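Local coordinates for ankyrin repeat family protein (Enterococcus faecalis, PDB 3HRA), which is of unknown function but, as an ankyrin repeat protein, probably serves as a scaffold that binds a protein partner, at residues G149-E152 with L156-D159; S177-T180 with N186-G189; A109-A114 with F135-G140; E86-M91 with I119-L124; A46-D51 with Y76-A81. All blocks are in the same frame, centred on the assembly; numbering follows the deposited sequence.

Contact 1 of 5, residues G149-E152 with L156-D159; sequences GLRE and LYQD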
# COMPACT_ATOMS: atom_id res chain seq x y z
N GLY A 149 -12.55 1.12 -13.44
CA GLY A 149 -13.47 0.02 -13.69
C GLY A 149 -14.05 -0.65 -12.47
O GLY A 149 -15.15 -1.22 -12.52
N LEU A 150 -13.33 -0.60 -11.36
CA LEU A 150 -13.77 -1.32 -10.18
C LEU A 150 -14.58 -0.44 -9.25
O LEU A 150 -15.19 -0.93 -8.31
CB LEU A 150 -12.57 -1.92 -9.44
CG LEU A 150 -12.10 -3.30 -9.95
CD1 LEU A 150 -11.95 -3.33 -11.46
CD2 LEU A 150 -10.80 -3.70 -9.27
N ARG A 151 -14.58 0.86 -9.51
CA ARG A 151 -15.15 1.82 -8.56
C ARG A 151 -16.32 2.63 -9.15
O ARG A 151 -16.81 2.33 -10.23
CB ARG A 151 -14.06 2.75 -8.01
CG ARG A 151 -12.93 1.99 -7.29
CD ARG A 151 -13.43 1.10 -6.13
NE ARG A 151 -14.27 1.82 -5.17
CZ ARG A 151 -14.21 1.68 -3.85
NH1 ARG A 151 -13.33 0.85 -3.29
NH2 ARG A 151 -15.03 2.38 -3.07
N GLU A 152 -16.73 3.66 -8.41
CA GLU A 152 -18.01 4.34 -8.63
C GLU A 152 -18.00 5.54 -9.58
O GLU A 152 -19.04 6.15 -9.83
CB GLU A 152 -18.58 4.76 -7.26
CG GLU A 152 -18.86 3.58 -6.31
CD GLU A 152 -17.60 2.89 -5.80
OE1 GLU A 152 -16.56 3.57 -5.65
OE2 GLU A 152 -17.64 1.66 -5.53
N LEU A 156 -13.90 11.58 -6.37
CA LEU A 156 -12.65 11.08 -5.80
C LEU A 156 -11.89 10.30 -6.87
O LEU A 156 -10.70 10.48 -7.06
CB LEU A 156 -12.94 10.20 -4.58
CG LEU A 156 -11.76 9.49 -3.91
CD1 LEU A 156 -10.72 10.50 -3.44
CD2 LEU A 156 -12.27 8.63 -2.76
N TYR A 157 -12.61 9.45 -7.58
CA TYR A 157 -11.98 8.62 -8.61
C TYR A 157 -11.62 9.41 -9.85
O TYR A 157 -10.60 9.13 -10.48
CB TYR A 157 -12.78 7.33 -8.87
CG TYR A 157 -12.68 6.44 -7.65
CD1 TYR A 157 -11.55 5.67 -7.42
CD2 TYR A 157 -13.68 6.44 -6.68
CE1 TYR A 157 -11.43 4.89 -6.27
CE2 TYR A 157 -13.57 5.67 -5.54
CZ TYR A 157 -12.45 4.89 -5.34
OH TYR A 157 -12.33 4.12 -4.19
N GLN A 158 -12.41 10.43 -10.15
CA GLN A 158 -12.06 11.37 -11.21
C GLN A 158 -10.72 12.00 -10.85
O GLN A 158 -9.83 12.10 -11.69
CB GLN A 158 -13.15 12.44 -11.42
CG GLN A 158 -14.45 11.87 -11.98
CD GLN A 158 -15.65 12.78 -11.76
OE1 GLN A 158 -16.79 12.32 -11.60
NE2 GLN A 158 -15.40 14.08 -11.75
N ASP A 159 -10.56 12.41 -9.60
CA ASP A 159 -9.31 13.04 -9.17
C ASP A 159 -8.11 12.06 -9.23
O ASP A 159 -6.99 12.46 -9.58
CB ASP A 159 -9.45 13.62 -7.75
CG ASP A 159 -10.29 14.91 -7.71
OD1 ASP A 159 -10.57 15.52 -8.77
OD2 ASP A 159 -10.66 15.33 -6.59
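R151 lies across one face of the Y157 ring. Its CB sits 3.6 Å from the centroid of the Y157 ring, 4° off the ring normal, a CH-pi contact over the centre. R151 CG moves toward the hydroxyl end, 3.4 Å from Y157 CE1. CD continues over CZ and OH, and the bends at chi2 and chi3 (-56° and -53°) curl the chain so that the guanidinium arrives above the phenol oxygen. At the tip, R151 CZ is 3.1 Å from Y157 OH, which lies over the middle of one guanidinium face; NE and NH2 are near this oxygen too, but instead turn an N-H each, in the guanidinium plane, to E152. R151 forms a salt bridge with E152, NE donating to OE1 at 2.9 Å on the syn side of the carboxylate, and NH2 reaches the same oxygen at 3.2 Å. This oxygen also rests 3.7 Å from Y157 CE2, as the E152 side chain lies alongside that of Y157. E115 of helix 110-115 ties the group inward: its carboxylate takes R151 NH1 and its carbonyl O bonds the Y157 hydroxyl. Gripped side-on by E152, joined through NH1 to E115 and with a phenol oxygen over one face, the guanidinium is held in its rotation, and its positive charge is probably well balanced where the loop of this ankyrin repeat meets helix 155-166.

Contact 2 of 5, residues S177-T180 with N186-G189; sequences SGRT and NQKG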
# COMPACT_ATOMS: atom_id res chain seq x y z
N SER A 177 -8.85 -9.33 -19.78
CA SER A 177 -10.08 -9.43 -20.57
C SER A 177 -9.99 -8.62 -21.86
O SER A 177 -10.93 -8.58 -22.65
CB SER A 177 -11.31 -9.00 -19.76
OG SER A 177 -11.39 -7.58 -19.61
N GLY A 178 -8.85 -7.97 -22.07
CA GLY A 178 -8.66 -7.18 -23.28
C GLY A 178 -9.23 -5.77 -23.22
O GLY A 178 -9.36 -5.11 -24.25
N ARG A 179 -9.55 -5.30 -22.02
CA ARG A 179 -10.18 -3.99 -21.88
C ARG A 179 -9.23 -2.93 -21.33
O ARG A 179 -8.37 -3.22 -20.49
CB ARG A 179 -11.44 -4.11 -21.00
CG ARG A 179 -12.65 -4.69 -21.75
CD ARG A 179 -13.91 -4.72 -20.89
NE ARG A 179 -13.82 -5.71 -19.82
CZ ARG A 179 -14.79 -6.03 -18.97
NH1 ARG A 179 -15.98 -5.43 -19.04
NH2 ARG A 179 -14.58 -6.96 -18.04
N THR A 180 -9.39 -1.70 -21.81
CA THR A 180 -8.63 -0.57 -21.30
C THR A 180 -9.48 0.25 -20.34
O THR A 180 -10.69 0.05 -20.21
CB THR A 180 -8.17 0.38 -22.44
OG1 THR A 180 -9.32 0.96 -23.06
CG2 THR A 180 -7.31 -0.36 -23.47
N ASN A 186 -16.41 4.07 -20.55
CA ASN A 186 -17.45 4.10 -21.57
C ASN A 186 -18.62 3.13 -21.28
O ASN A 186 -19.79 3.52 -21.36
CB ASN A 186 -16.85 3.83 -22.94
CG ASN A 186 -17.84 4.04 -24.06
OD1 ASN A 186 -18.11 3.12 -24.84
ND2 ASN A 186 -18.40 5.23 -24.13
N GLN A 187 -18.29 1.88 -20.95
CA GLN A 187 -19.29 0.86 -20.63
C GLN A 187 -20.16 1.24 -19.44
O GLN A 187 -21.36 0.96 -19.41
CB GLN A 187 -18.62 -0.49 -20.35
CG GLN A 187 -18.04 -1.18 -21.59
CD GLN A 187 -17.10 -2.34 -21.23
OE1 GLN A 187 -16.34 -2.81 -22.08
NE2 GLN A 187 -17.15 -2.80 -19.98
N LYS A 188 -19.55 1.88 -18.45
CA LYS A 188 -20.22 2.15 -17.19
C LYS A 188 -20.93 3.50 -17.19
O LYS A 188 -21.64 3.84 -16.26
CB LYS A 188 -19.22 2.08 -16.06
CG LYS A 188 -18.53 0.73 -15.97
CD LYS A 188 -17.79 0.55 -14.69
CE LYS A 188 -17.13 -0.82 -14.67
NZ LYS A 188 -18.01 -1.88 -15.28
N GLY A 189 -20.72 4.26 -18.26
CA GLY A 189 -21.32 5.57 -18.38
C GLY A 189 -20.65 6.61 -17.50
O GLY A 189 -21.29 7.58 -17.10
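R179 and Q187 meet through the ends of their long side chains, which cross at about a right angle. The polar part of the contact is the approach of the Q187 amide to one edge of the R179 guanidinium, near its plane; the two flat groups are turned 31° against each other. The extended chain of Q187 beyond CG carries the amide away from its helix to the arginine. Packing adds the R179 methylene CD, which also lies against the end of Q187. Within the loop, R179 NE donates to S177 OG at 3.1 Å, nearly straight at 167° and close to the guanidinium plane. The bend of the arginine at chi3 (-70°) turns NE to this hydroxyl while NH1 faces the glutamine. S177 OG is itself bonded to D175, whose carboxylate also accepts from R179 N, so a second-shell acid positions the arginine. K188 NZ stays 5.6 Å from R179 NH1, a separation at which the like charges may repel each other weakly. The contact lies on the surface and spans helix 181-188: T180 caps its N-terminus, and G189 ends it in a Schellman motif before helix 191-198, the last of the fold.

Contact 3 of 5, residues A109-A114 with F135-G140; sequences ALIPAA and FQNDFG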
# COMPACT_ATOMS: atom_id res chain seq x y z
N ALA A 109 1.99 -1.71 -4.02
CA ALA A 109 1.32 -0.81 -3.08
C ALA A 109 0.38 0.20 -3.75
O ALA A 109 -0.62 0.62 -3.16
CB ALA A 109 2.33 -0.10 -2.17
N LEU A 110 0.69 0.57 -4.99
CA LEU A 110 -0.00 1.65 -5.71
C LEU A 110 -1.37 1.25 -6.28
O LEU A 110 -2.33 2.01 -6.22
CB LEU A 110 0.92 2.18 -6.81
CG LEU A 110 0.46 3.35 -7.69
CD1 LEU A 110 0.00 4.52 -6.86
CD2 LEU A 110 1.60 3.78 -8.63
N ILE A 111 -1.46 0.05 -6.85
CA ILE A 111 -2.73 -0.42 -7.41
C ILE A 111 -3.88 -0.37 -6.39
O ILE A 111 -4.90 0.25 -6.66
CB ILE A 111 -2.60 -1.80 -8.07
CG1 ILE A 111 -1.70 -1.70 -9.31
CG2 ILE A 111 -3.98 -2.31 -8.46
CD1 ILE A 111 -1.35 -3.06 -9.96
N PRO A 112 -3.72 -1.01 -5.22
CA PRO A 112 -4.80 -0.98 -4.22
C PRO A 112 -4.99 0.41 -3.61
O PRO A 112 -6.11 0.77 -3.26
CB PRO A 112 -4.35 -1.97 -3.14
CG PRO A 112 -2.97 -2.39 -3.48
CD PRO A 112 -2.56 -1.83 -4.80
N ALA A 113 -3.92 1.20 -3.46
CA ALA A 113 -4.09 2.57 -2.97
C ALA A 113 -5.06 3.34 -3.87
O ALA A 113 -5.93 4.05 -3.39
CB ALA A 113 -2.75 3.29 -2.89
N ALA A 114 -4.90 3.19 -5.18
CA ALA A 114 -5.79 3.86 -6.13
C ALA A 114 -7.21 3.28 -6.09
O ALA A 114 -8.17 4.05 -6.08
CB ALA A 114 -5.22 3.82 -7.55
N PHE A 135 2.45 -0.89 -13.60
CA PHE A 135 2.53 -2.25 -13.10
C PHE A 135 1.15 -2.90 -13.21
O PHE A 135 0.13 -2.21 -13.12
CB PHE A 135 2.99 -2.25 -11.64
CG PHE A 135 3.32 -3.63 -11.12
CD1 PHE A 135 4.50 -4.25 -11.51
CD2 PHE A 135 2.46 -4.30 -10.26
CE1 PHE A 135 4.82 -5.53 -11.03
CE2 PHE A 135 2.78 -5.57 -9.78
CZ PHE A 135 3.96 -6.18 -10.17
N GLN A 136 1.12 -4.20 -13.45
CA GLN A 136 -0.15 -4.93 -13.53
C GLN A 136 -0.21 -6.05 -12.52
O GLN A 136 0.80 -6.73 -12.26
CB GLN A 136 -0.32 -5.53 -14.93
CG GLN A 136 -0.65 -4.51 -16.02
CD GLN A 136 -0.67 -5.15 -17.39
OE1 GLN A 136 -1.73 -5.48 -17.94
NE2 GLN A 136 0.52 -5.34 -17.96
N ASN A 137 -1.39 -6.28 -11.97
CA ASN A 137 -1.59 -7.42 -11.08
C ASN A 137 -2.02 -8.69 -11.85
O ASN A 137 -1.93 -8.73 -13.08
CB ASN A 137 -2.53 -7.09 -9.91
CG ASN A 137 -3.94 -6.67 -10.34
OD1 ASN A 137 -4.62 -5.93 -9.61
ND2 ASN A 137 -4.39 -7.12 -11.51
N ASP A 138 -2.46 -9.72 -11.11
CA ASP A 138 -2.75 -11.03 -11.72
C ASP A 138 -3.88 -10.98 -12.74
O ASP A 138 -3.97 -11.85 -13.61
CB ASP A 138 -3.10 -12.09 -10.67
CG ASP A 138 -1.90 -12.58 -9.91
OD1 ASP A 138 -2.10 -13.29 -8.90
OD2 ASP A 138 -0.75 -12.26 -10.30
N PHE A 139 -4.74 -9.97 -12.61
CA PHE A 139 -5.86 -9.77 -13.51
C PHE A 139 -5.49 -8.91 -14.71
O PHE A 139 -6.33 -8.71 -15.59
CB PHE A 139 -7.04 -9.12 -12.76
CG PHE A 139 -7.32 -9.75 -11.43
CD1 PHE A 139 -7.99 -10.96 -11.35
CD2 PHE A 139 -6.92 -9.13 -10.26
CE1 PHE A 139 -8.24 -11.55 -10.12
CE2 PHE A 139 -7.17 -9.72 -9.02
CZ PHE A 139 -7.83 -10.93 -8.95
N GLY A 140 -4.27 -8.38 -14.73
CA GLY A 140 -3.84 -7.47 -15.78
C GLY A 140 -4.23 -6.02 -15.49
O GLY A 140 -4.01 -5.13 -16.32
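I111, on the inner helix 110-115 of the ankyrin stack, presses its CD1 methyl against the chain at F135-N137, part of the long loop that leads from helix 119-128 to helix 143-149. The isoleucine does not lie on the phenylalanine ring: CD1 comes in at the ring edge, near its plane, with I111 CD1 4.0 Å from F135 CD2. The extended end of the side chain (chi2 173°) places that methyl against backbone as much as ring, for I111 CD1 is also 3.6 Å from F135 O and 3.8 Å from N137 N. Its other branch, CG2, turns to the N137 side chain, which crosses it at a slant. F135 points its ring past the isoleucine to H102, whose imidazole it meets at a shallow angle, and it also touches N108. Beyond N137 the chain reverses in a type I beta turn, as in the hairpin loops that project from successive ankyrin repeats; backbone bonds from D138 to Y105 and from F139 to N176 join this turn to the loops before and after it. The turn is closed by G140 N, which donates to N137 O at 2.9 Å.

Contact 4 of 5, residues E86-M91 with I119-L124; sequences EILAYM and IDNVKL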
# COMPACT_ATOMS: atom_id res chain seq x y z
N GLU A 86 0.71 8.44 7.07
CA GLU A 86 1.82 8.83 7.94
C GLU A 86 2.88 7.72 8.02
O GLU A 86 4.07 7.99 7.92
CB GLU A 86 1.26 9.16 9.33
CG GLU A 86 0.18 10.26 9.28
CD GLU A 86 -1.31 9.76 9.27
OE1 GLU A 86 -1.68 8.68 8.68
OE2 GLU A 86 -2.13 10.50 9.85
N ILE A 87 2.43 6.48 8.21
CA ILE A 87 3.36 5.36 8.29
C ILE A 87 4.08 5.15 6.95
O ILE A 87 5.29 4.93 6.93
CB ILE A 87 2.67 4.07 8.77
CG1 ILE A 87 2.20 4.24 10.21
CG2 ILE A 87 3.61 2.87 8.64
CD1 ILE A 87 1.33 3.08 10.70
N LEU A 88 3.34 5.24 5.85
CA LEU A 88 3.90 5.10 4.51
C LEU A 88 4.96 6.15 4.23
O LEU A 88 6.04 5.84 3.73
CB LEU A 88 2.81 5.18 3.44
CG LEU A 88 3.29 5.03 2.00
CD1 LEU A 88 3.99 3.69 1.80
CD2 LEU A 88 2.11 5.19 1.03
N ALA A 89 4.64 7.40 4.54
CA ALA A 89 5.61 8.48 4.39
C ALA A 89 6.91 8.18 5.16
O ALA A 89 8.02 8.41 4.66
CB ALA A 89 5.01 9.80 4.84
N TYR A 90 6.77 7.67 6.39
CA TYR A 90 7.92 7.32 7.19
C TYR A 90 8.73 6.19 6.54
O TYR A 90 9.97 6.26 6.47
CB TYR A 90 7.50 6.95 8.62
CG TYR A 90 8.61 7.08 9.62
CD1 TYR A 90 8.96 8.32 10.14
CD2 TYR A 90 9.33 5.95 10.05
CE1 TYR A 90 9.98 8.44 11.08
CE2 TYR A 90 10.34 6.07 10.98
CZ TYR A 90 10.67 7.31 11.49
OH TYR A 90 11.68 7.42 12.41
N MET A 91 8.03 5.16 6.07
CA MET A 91 8.69 4.05 5.40
C MET A 91 9.47 4.51 4.19
O MET A 91 10.59 4.06 3.97
CB MET A 91 7.67 3.00 4.98
CG MET A 91 7.04 2.24 6.13
SD MET A 91 5.77 1.14 5.51
CE MET A 91 5.43 0.11 6.94
N ILE A 119 -5.97 8.75 -2.13
CA ILE A 119 -5.27 9.62 -3.07
C ILE A 119 -3.97 10.18 -2.49
O ILE A 119 -2.99 10.36 -3.22
CB ILE A 119 -6.23 10.73 -3.60
CG1 ILE A 119 -5.58 11.49 -4.76
CG2 ILE A 119 -6.66 11.67 -2.48
CD1 ILE A 119 -6.54 12.44 -5.49
N ASP A 120 -3.94 10.44 -1.19
CA ASP A 120 -2.70 10.91 -0.57
C ASP A 120 -1.61 9.84 -0.66
O ASP A 120 -0.45 10.17 -0.92
CB ASP A 120 -2.94 11.35 0.87
CG ASP A 120 -3.74 12.64 0.96
OD1 ASP A 120 -3.50 13.55 0.12
OD2 ASP A 120 -4.62 12.75 1.85
N ASN A 121 -1.97 8.57 -0.50
CA ASN A 121 -1.01 7.49 -0.72
C ASN A 121 -0.51 7.40 -2.16
O ASN A 121 0.68 7.18 -2.40
CB ASN A 121 -1.58 6.13 -0.27
CG ASN A 121 -1.36 5.87 1.21
OD1 ASN A 121 -1.11 6.79 1.97
ND2 ASN A 121 -1.45 4.61 1.62
N VAL A 122 -1.43 7.57 -3.11
CA VAL A 122 -1.05 7.58 -4.51
C VAL A 122 0.00 8.66 -4.79
O VAL A 122 1.01 8.39 -5.45
CB VAL A 122 -2.28 7.79 -5.41
CG1 VAL A 122 -1.84 7.92 -6.86
CG2 VAL A 122 -3.26 6.64 -5.21
N LYS A 123 -0.24 9.86 -4.28
CA LYS A 123 0.67 10.99 -4.50
C LYS A 123 2.03 10.68 -3.94
O LYS A 123 3.05 10.90 -4.59
CB LYS A 123 0.13 12.25 -3.81
CG LYS A 123 -1.11 12.83 -4.44
CD LYS A 123 -1.67 13.97 -3.58
CE LYS A 123 -3.01 14.46 -4.14
NZ LYS A 123 -3.91 15.06 -3.09
N LEU A 124 2.03 10.15 -2.71
CA LEU A 124 3.25 9.77 -2.04
C LEU A 124 4.06 8.76 -2.86
O LEU A 124 5.27 8.93 -3.07
CB LEU A 124 2.89 9.15 -0.69
CG LEU A 124 3.52 9.68 0.59
CD1 LEU A 124 3.56 11.19 0.60
CD2 LEU A 124 2.72 9.13 1.78
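N121 and L124, one helical turn apart on helix 119-128, face L88 and A89 of helix 85-94. I119, which opens the second segment, turns to I160 and L163 of helix 155-166, and D120 pairs with K123 along its own helix, D120 OD1 lying 3.6 Å from K123 NZ. N121 is the first to touch the partner. Its amide lies against one leucine methyl, with N121 CG 3.5 Å from L88 CD2 and both amide heteroatoms almost as near. The polar atoms of this buried amide are satisfied beyond the two segments: ND2 donates to the carbonyl of G80, and more weakly to that of A79, at the end of helix 75-81, while OD1 bonds T85 OG1. The asparagine thus links the turn between helices 75-81 and 85-94 to helix 119-128, and the leucine packs on a group whose rotation is fixed. V122 points away from helix 85-94 and packs on L110 and L163. L124 then closes the contact with CD2, which rests 3.9 Å from A89 CB and 3.8 Å from A89 N, and 4.1 Å from L88 CD2. The two leucines slide past each other in opposite directions, L88 reaching out with CG anti to the backbone N (chi1 -180°). L124 also touches T85 and L92. The segment axes approach to 10.3 Å and run nearly parallel, 8° apart; this side-by-side packing of equivalent outer helices is that of the ankyrin repeat solenoid, where each helix pair stacks on the one before.

Contact 5 of 5, residues A46-D51 with Y76-A81; sequences AVHNND and YLYAGA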
# COMPACT_ATOMS: atom_id res chain seq x y z
N ALA A 46 1.15 -3.17 14.14
CA ALA A 46 1.05 -1.71 14.28
C ALA A 46 0.48 -1.05 13.02
O ALA A 46 -0.30 -0.11 13.11
CB ALA A 46 2.40 -1.11 14.63
N VAL A 47 0.87 -1.52 11.85
CA VAL A 47 0.37 -0.92 10.61
C VAL A 47 -1.13 -1.18 10.43
O VAL A 47 -1.88 -0.28 10.05
CB VAL A 47 1.17 -1.40 9.37
CG1 VAL A 47 0.52 -0.90 8.09
CG2 VAL A 47 2.60 -0.92 9.46
N HIS A 48 -1.55 -2.41 10.73
CA HIS A 48 -2.97 -2.77 10.72
C HIS A 48 -3.77 -1.88 11.68
O HIS A 48 -4.85 -1.42 11.33
CB HIS A 48 -3.14 -4.26 11.09
CG HIS A 48 -2.86 -5.20 9.96
ND1 HIS A 48 -1.59 -5.40 9.44
CD2 HIS A 48 -3.68 -6.01 9.24
CE1 HIS A 48 -1.65 -6.28 8.46
NE2 HIS A 48 -2.90 -6.67 8.32
N ASN A 49 -3.22 -1.63 12.86
CA ASN A 49 -3.86 -0.80 13.88
C ASN A 49 -3.76 0.71 13.65
O ASN A 49 -4.44 1.51 14.31
CB ASN A 49 -3.26 -1.10 15.26
CG ASN A 49 -3.78 -2.39 15.87
OD1 ASN A 49 -4.93 -2.75 15.68
ND2 ASN A 49 -2.93 -3.07 16.62
N ASN A 50 -2.90 1.10 12.70
CA ASN A 50 -2.48 2.50 12.51
C ASN A 50 -1.94 3.13 13.80
O ASN A 50 -2.23 4.28 14.11
CB ASN A 50 -3.56 3.38 11.87
CG ASN A 50 -2.98 4.63 11.22
OD1 ASN A 50 -1.82 4.64 10.79
ND2 ASN A 50 -3.78 5.69 11.16
N ASP A 51 -1.12 2.36 14.51
CA ASP A 51 -0.38 2.88 15.65
C ASP A 51 0.92 3.48 15.14
O ASP A 51 1.95 2.79 15.03
CB ASP A 51 -0.15 1.79 16.71
CG ASP A 51 -1.40 1.48 17.51
OD1 ASP A 51 -2.35 2.31 17.57
OD2 ASP A 51 -1.45 0.40 18.11
N TYR A 76 4.76 -2.68 4.46
CA TYR A 76 4.77 -1.73 3.35
C TYR A 76 3.55 -1.88 2.42
O TYR A 76 2.88 -0.90 2.10
CB TYR A 76 6.06 -1.88 2.55
CG TYR A 76 6.12 -1.02 1.31
CD1 TYR A 76 6.31 0.36 1.41
CD2 TYR A 76 6.00 -1.58 0.05
CE1 TYR A 76 6.36 1.16 0.27
CE2 TYR A 76 6.03 -0.79 -1.10
CZ TYR A 76 6.21 0.58 -0.97
OH TYR A 76 6.27 1.37 -2.10
N LEU A 77 3.29 -3.10 1.97
CA LEU A 77 2.19 -3.34 1.06
C LEU A 77 0.86 -2.96 1.70
O LEU A 77 -0.01 -2.40 1.03
CB LEU A 77 2.19 -4.81 0.61
CG LEU A 77 3.21 -5.18 -0.47
CD1 LEU A 77 3.37 -6.69 -0.59
CD2 LEU A 77 2.84 -4.55 -1.82
N TYR A 78 0.72 -3.26 2.99
CA TYR A 78 -0.51 -2.98 3.70
C TYR A 78 -0.67 -1.47 3.93
O TYR A 78 -1.74 -0.90 3.69
CB TYR A 78 -0.57 -3.76 5.02
CG TYR A 78 -1.94 -3.73 5.65
CD1 TYR A 78 -2.87 -4.71 5.36
CD2 TYR A 78 -2.31 -2.68 6.49
CE1 TYR A 78 -4.14 -4.68 5.92
CE2 TYR A 78 -3.59 -2.64 7.06
CZ TYR A 78 -4.49 -3.64 6.77
OH TYR A 78 -5.75 -3.60 7.33
N ALA A 79 0.40 -0.82 4.38
CA ALA A 79 0.34 0.63 4.59
C ALA A 79 -0.08 1.38 3.32
O ALA A 79 -0.90 2.30 3.37
CB ALA A 79 1.68 1.14 5.10
N GLY A 80 0.48 0.99 2.18
CA GLY A 80 0.14 1.59 0.90
C GLY A 80 -1.29 1.34 0.49
O GLY A 80 -2.03 2.28 0.19
N ALA A 81 -1.69 0.07 0.50
CA ALA A 81 -3.03 -0.33 0.11
C ALA A 81 -4.14 0.29 0.97
O ALA A 81 -5.21 0.59 0.46
CB ALA A 81 -3.16 -1.83 0.19
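H48 lays its imidazole over one face of the Y78 ring, their centroids 3.7 Å apart and their planes at 17°. The stack is offset: H48 NE2 lies over the rim of the tyrosine, 3.4 Å from Y78 CE1, and in return Y78 CZ comes over the rim of the imidazole, 3.5 Å from H48 CD2. The two side chains arrive at about a right angle; H48, with CG beside its backbone N (chi1 -79°), brings its ring over to the tyrosine. H48 ND1 is bonded to the carbonyl O of N44, one turn back, which fixes the imidazole's rotation and implies a proton on ND1. Helices 42-49 and 75-81 are neighbouring inner helices of the ankyrin stack, and this pair of rings bridges them at their partly exposed side. Deeper in, V47 takes over. Its CG1 methyl meets Y78 at the ring edge, near its plane, with V47 CG1 3.7 Å from Y78 CD2, and continues to the next residue, where it is 3.8 Å from A79 CB and 3.7 Å from A79 N. The valine places this branch anti to the backbone N (chi1 173°), and with I87 and M91 of helix 85-94 it joins the core between the helix layers. Past the stack, the carbonyls of V47 and H48 accept from the guanidinium of R84, and N50 ends helix 42-49 in a Schellman motif with D51 N bonded to A46 O.

In the fold
From contact 5 to contact 2 the contacts follow the solenoid toward its C-terminal end. Contacts 4 and 5 lie close, centres about 11 Å apart, and are joined by the asparagine of contact 4; M91 SD also lies 3.7 Å from Y76 CA. Contact 3 alternates with contact 4 along the chain, and A114 N of contact 3 packs on V122 CG2 of contact 4 at 3.8 Å; it also meets contact 5 through P112 and A81. Contact 1 joins on through Y157 CE1, 3.4 Å from A114 O of contact 3, and touches contact 2 through G149 and K188. Contacts 2 and 5 are farthest apart, about 32 Å between centres.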